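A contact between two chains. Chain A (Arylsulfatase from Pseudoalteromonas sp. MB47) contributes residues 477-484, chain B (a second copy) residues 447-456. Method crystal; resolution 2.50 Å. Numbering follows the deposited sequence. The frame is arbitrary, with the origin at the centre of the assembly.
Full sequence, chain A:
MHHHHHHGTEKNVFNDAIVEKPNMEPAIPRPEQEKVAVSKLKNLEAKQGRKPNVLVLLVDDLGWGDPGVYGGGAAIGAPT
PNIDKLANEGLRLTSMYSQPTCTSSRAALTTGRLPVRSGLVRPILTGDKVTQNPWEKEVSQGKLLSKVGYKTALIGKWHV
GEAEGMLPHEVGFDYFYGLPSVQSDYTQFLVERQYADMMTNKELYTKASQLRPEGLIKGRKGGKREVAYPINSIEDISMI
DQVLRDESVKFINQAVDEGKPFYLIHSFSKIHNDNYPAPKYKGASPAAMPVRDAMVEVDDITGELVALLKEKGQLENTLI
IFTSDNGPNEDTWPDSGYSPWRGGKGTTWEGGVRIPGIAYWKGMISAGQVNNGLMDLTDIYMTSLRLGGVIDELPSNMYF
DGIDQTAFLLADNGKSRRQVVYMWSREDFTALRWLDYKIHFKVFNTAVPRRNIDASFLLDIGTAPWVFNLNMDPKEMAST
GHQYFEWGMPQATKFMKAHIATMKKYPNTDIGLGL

Chain A 477-484: MASTGHQY
Chain B, residues 447-456: AVPRRNIDAS

A single carboxylate oxygen, D454(B) OD1, accepts two hydrogen bonds from one residue of the other chain: H482(A) N at 2.9 Å (N-H...O angle 152°) and H482(A) ND1 at 2.8 Å (168°). The histidine side chain makes this possible by curling back, with chi1 83° (p) and chi2 -60°, so that OD1 lies at the ring edge near its plane. D454(B) OD1 is a carboxylate acceptor, so ND1 serves as the donor, and 168° makes the bond nearly straight.

The approach to D454(B) leaves no room for a CB on G481(A). Its CA is 3.3 Å from D454(B) OD1, and an ideal CB would fall 2.0 Å from that same OD1, a clash; phi/psi of 52/-129 also favours glycine. Here the backbones come closest, with CA of G481(A) 4.3 Å from CA of D454(B). CA of S479(A) is 5.7 Å from CA of A455(B), so from S479(A) to G481(A) chain A advances while its partners step back from A455(B) to D454(B), and the two run in opposite senses there. CA of A478(A) lies 6.7 Å from CA of V448(B), seven residues before A455(B) in chain B.

Chain A is extended at A478(A) (-156/125) and S479(A) (-76/142), then bends through T480(A) (-106/-6), where Q483(A) N donates to T480(A) O at 3.0 Å. Chain B makes a type II turn from V448(B) to R451(B), closed by R451(B) N to V448(B) O at 2.9 Å; R450(B) has the positive phi, 78°. Residues 452-454 then adopt helical phi/psi without regular helical bonding, although A455(B) N reaches R451(B) O at 3.1 Å.

R451(B), chi1 to chi3 m, m, t with chi4 169°, sends its guanidinium to Q483(A), whose side chain is extended (t, t, chi3 5°). R451(B) NH2 donates to Q483(A) OE1 at 2.8 Å (163°), while R451(B) NH1 adds a weak bond to the same OE1 at 3.3 Å (132°). The acceptor lies at the guanidinium edge, where the N-H groups point; S479(A) O and T480(A) CA lie over one face. Within chain B, R451(B) NH1 forms a salt bridge with D454(B) OD2 at 3.0 Å, tying together the two chain B side chains that bond across the contact. T480(A) O is 3.1 Å from D454(B) OD2, but both are acceptors and do not bond.

S479(A), chi1 164° (t), points toward chain B and donates from OG to the backbone D454(B) O at 2.8 Å. At the apolar end, A478(A) CB meets V448(B) CG2 at 4.0 Å, with V448(B) chi1 -177° (t). I453(B) (m, t) brings CG2 to 3.9 Å from H482(A) ND1, obliquely to the ring. The surface buried between the two stretches, both sides summed, is 415 Å².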

# COMPACT_ATOMS: atom_id res chain seq x y z
N MET A 477 -2.33 -5.05 15.50
CA MET A 477 -1.89 -5.31 14.14
C MET A 477 -3.06 -5.50 13.18
O MET A 477 -2.98 -5.09 12.02
CB MET A 477 -0.98 -6.54 14.11
CG MET A 477 0.30 -6.35 14.90
SD MET A 477 1.23 -7.88 15.09
CE MET A 477 1.71 -8.20 13.39
N ALA A 478 -4.15 -6.12 13.63
CA ALA A 478 -5.31 -6.32 12.77
C ALA A 478 -6.56 -6.48 13.61
O ALA A 478 -6.61 -7.35 14.49
CB ALA A 478 -5.11 -7.55 11.86
N SER A 479 -7.56 -5.66 13.33
CA SER A 479 -8.78 -5.64 14.13
C SER A 479 -9.67 -6.82 13.80
O SER A 479 -9.79 -7.24 12.65
CB SER A 479 -9.54 -4.33 13.89
OG SER A 479 -10.87 -4.43 14.36
N THR A 480 -10.32 -7.37 14.84
CA THR A 480 -11.32 -8.41 14.68
C THR A 480 -12.74 -7.91 14.91
O THR A 480 -13.68 -8.68 14.71
CB THR A 480 -11.03 -9.58 15.64
OG1 THR A 480 -11.01 -9.09 16.99
CG2 THR A 480 -9.70 -10.23 15.31
N GLY A 481 -12.90 -6.66 15.33
CA GLY A 481 -14.23 -6.08 15.44
C GLY A 481 -15.17 -6.93 16.26
O GLY A 481 -14.86 -7.36 17.38
N HIS A 482 -16.35 -7.19 15.68
CA HIS A 482 -17.42 -7.89 16.37
C HIS A 482 -17.22 -9.40 16.43
O HIS A 482 -18.02 -10.08 17.08
CB HIS A 482 -18.75 -7.60 15.66
CG HIS A 482 -18.99 -8.48 14.46
ND1 HIS A 482 -18.14 -8.50 13.37
CD2 HIS A 482 -19.96 -9.38 14.20
CE1 HIS A 482 -18.59 -9.37 12.48
NE2 HIS A 482 -19.70 -9.92 12.96
N GLN A 483 -16.19 -9.93 15.77
CA GLN A 483 -16.13 -11.37 15.55
C GLN A 483 -16.16 -12.15 16.87
O GLN A 483 -16.85 -13.17 16.98
CB GLN A 483 -14.87 -11.74 14.76
CG GLN A 483 -14.94 -13.10 14.11
CD GLN A 483 -13.61 -13.55 13.53
OE1 GLN A 483 -12.60 -12.88 13.69
NE2 GLN A 483 -13.62 -14.69 12.85
N TYR A 484 -15.41 -11.68 17.87
CA TYR A 484 -15.32 -12.37 19.15
C TYR A 484 -15.87 -11.53 20.29
O TYR A 484 -15.60 -11.82 21.46
CB TYR A 484 -13.86 -12.74 19.46
CG TYR A 484 -13.18 -13.54 18.37
CD1 TYR A 484 -13.49 -14.87 18.16
CD2 TYR A 484 -12.21 -12.96 17.57
CE1 TYR A 484 -12.86 -15.61 17.17
CE2 TYR A 484 -11.57 -13.68 16.57
CZ TYR A 484 -11.91 -15.01 16.38
OH TYR A 484 -11.27 -15.73 15.40
N ALA B 447 -8.74 -2.19 5.46
CA ALA B 447 -7.32 -2.18 5.81
C ALA B 447 -6.73 -3.57 6.01
O ALA B 447 -5.51 -3.71 6.04
CB ALA B 447 -7.12 -1.37 7.10
N VAL B 448 -7.57 -4.60 6.15
CA VAL B 448 -7.08 -5.97 6.33
C VAL B 448 -7.88 -6.86 5.38
O VAL B 448 -9.12 -6.81 5.38
CB VAL B 448 -7.23 -6.42 7.79
CG1 VAL B 448 -6.65 -7.82 7.97
CG2 VAL B 448 -6.55 -5.43 8.73
N PRO B 449 -7.23 -7.68 4.56
CA PRO B 449 -7.98 -8.52 3.61
C PRO B 449 -9.07 -9.31 4.31
O PRO B 449 -8.87 -9.86 5.39
CB PRO B 449 -6.90 -9.43 3.01
CG PRO B 449 -5.64 -8.64 3.13
CD PRO B 449 -5.77 -7.87 4.43
N ARG B 450 -10.24 -9.36 3.67
CA ARG B 450 -11.46 -10.04 4.11
C ARG B 450 -12.21 -9.26 5.19
O ARG B 450 -13.34 -9.63 5.52
CB ARG B 450 -11.19 -11.45 4.66
CG ARG B 450 -10.57 -12.42 3.67
CD ARG B 450 -10.51 -13.82 4.27
NE ARG B 450 -9.94 -14.79 3.34
CZ ARG B 450 -8.77 -15.40 3.51
NH1 ARG B 450 -8.03 -15.17 4.59
NH2 ARG B 450 -8.35 -16.26 2.59
N ARG B 451 -11.64 -8.20 5.76
CA ARG B 451 -12.19 -7.57 6.96
C ARG B 451 -13.07 -6.37 6.61
O ARG B 451 -12.86 -5.25 7.06
CB ARG B 451 -11.05 -7.17 7.90
CG ARG B 451 -10.39 -8.35 8.58
CD ARG B 451 -11.37 -9.00 9.53
NE ARG B 451 -10.82 -10.16 10.22
CZ ARG B 451 -11.43 -10.75 11.24
NH1 ARG B 451 -12.60 -10.29 11.67
NH2 ARG B 451 -10.88 -11.80 11.83
N ASN B 452 -14.09 -6.66 5.80
CA ASN B 452 -15.00 -5.60 5.36
C ASN B 452 -15.73 -4.97 6.53
O ASN B 452 -15.86 -3.74 6.61
CB ASN B 452 -15.99 -6.18 4.35
CG ASN B 452 -15.31 -6.99 3.27
OD1 ASN B 452 -15.58 -8.18 3.11
ND2 ASN B 452 -14.40 -6.36 2.53
N ILE B 453 -16.23 -5.79 7.46
CA ILE B 453 -16.96 -5.26 8.61
C ILE B 453 -16.00 -4.66 9.62
O ILE B 453 -16.18 -3.52 10.07
CB ILE B 453 -17.81 -6.37 9.26
CG1 ILE B 453 -18.89 -6.86 8.30
CG2 ILE B 453 -18.44 -5.86 10.56
CD1 ILE B 453 -19.48 -8.20 8.69
N ASP B 454 -14.95 -5.40 9.98
CA ASP B 454 -14.23 -5.17 11.23
C ASP B 454 -12.98 -4.31 11.09
O ASP B 454 -12.44 -3.89 12.12
CB ASP B 454 -13.85 -6.53 11.85
CG ASP B 454 -15.06 -7.37 12.21
OD1 ASP B 454 -16.02 -6.82 12.79
OD2 ASP B 454 -15.07 -8.58 11.90
N ALA B 455 -12.52 -4.03 9.88
CA ALA B 455 -11.31 -3.23 9.69
C ALA B 455 -11.46 -2.34 8.46
O ALA B 455 -10.61 -2.31 7.57
CB ALA B 455 -10.08 -4.13 9.57
N SER B 456 -12.55 -1.58 8.42
CA SER B 456 -12.86 -0.72 7.28
C SER B 456 -13.02 0.73 7.72
O SER B 456 -13.31 1.02 8.88
CB SER B 456 -14.13 -1.19 6.57
OG SER B 456 -13.88 -2.34 5.77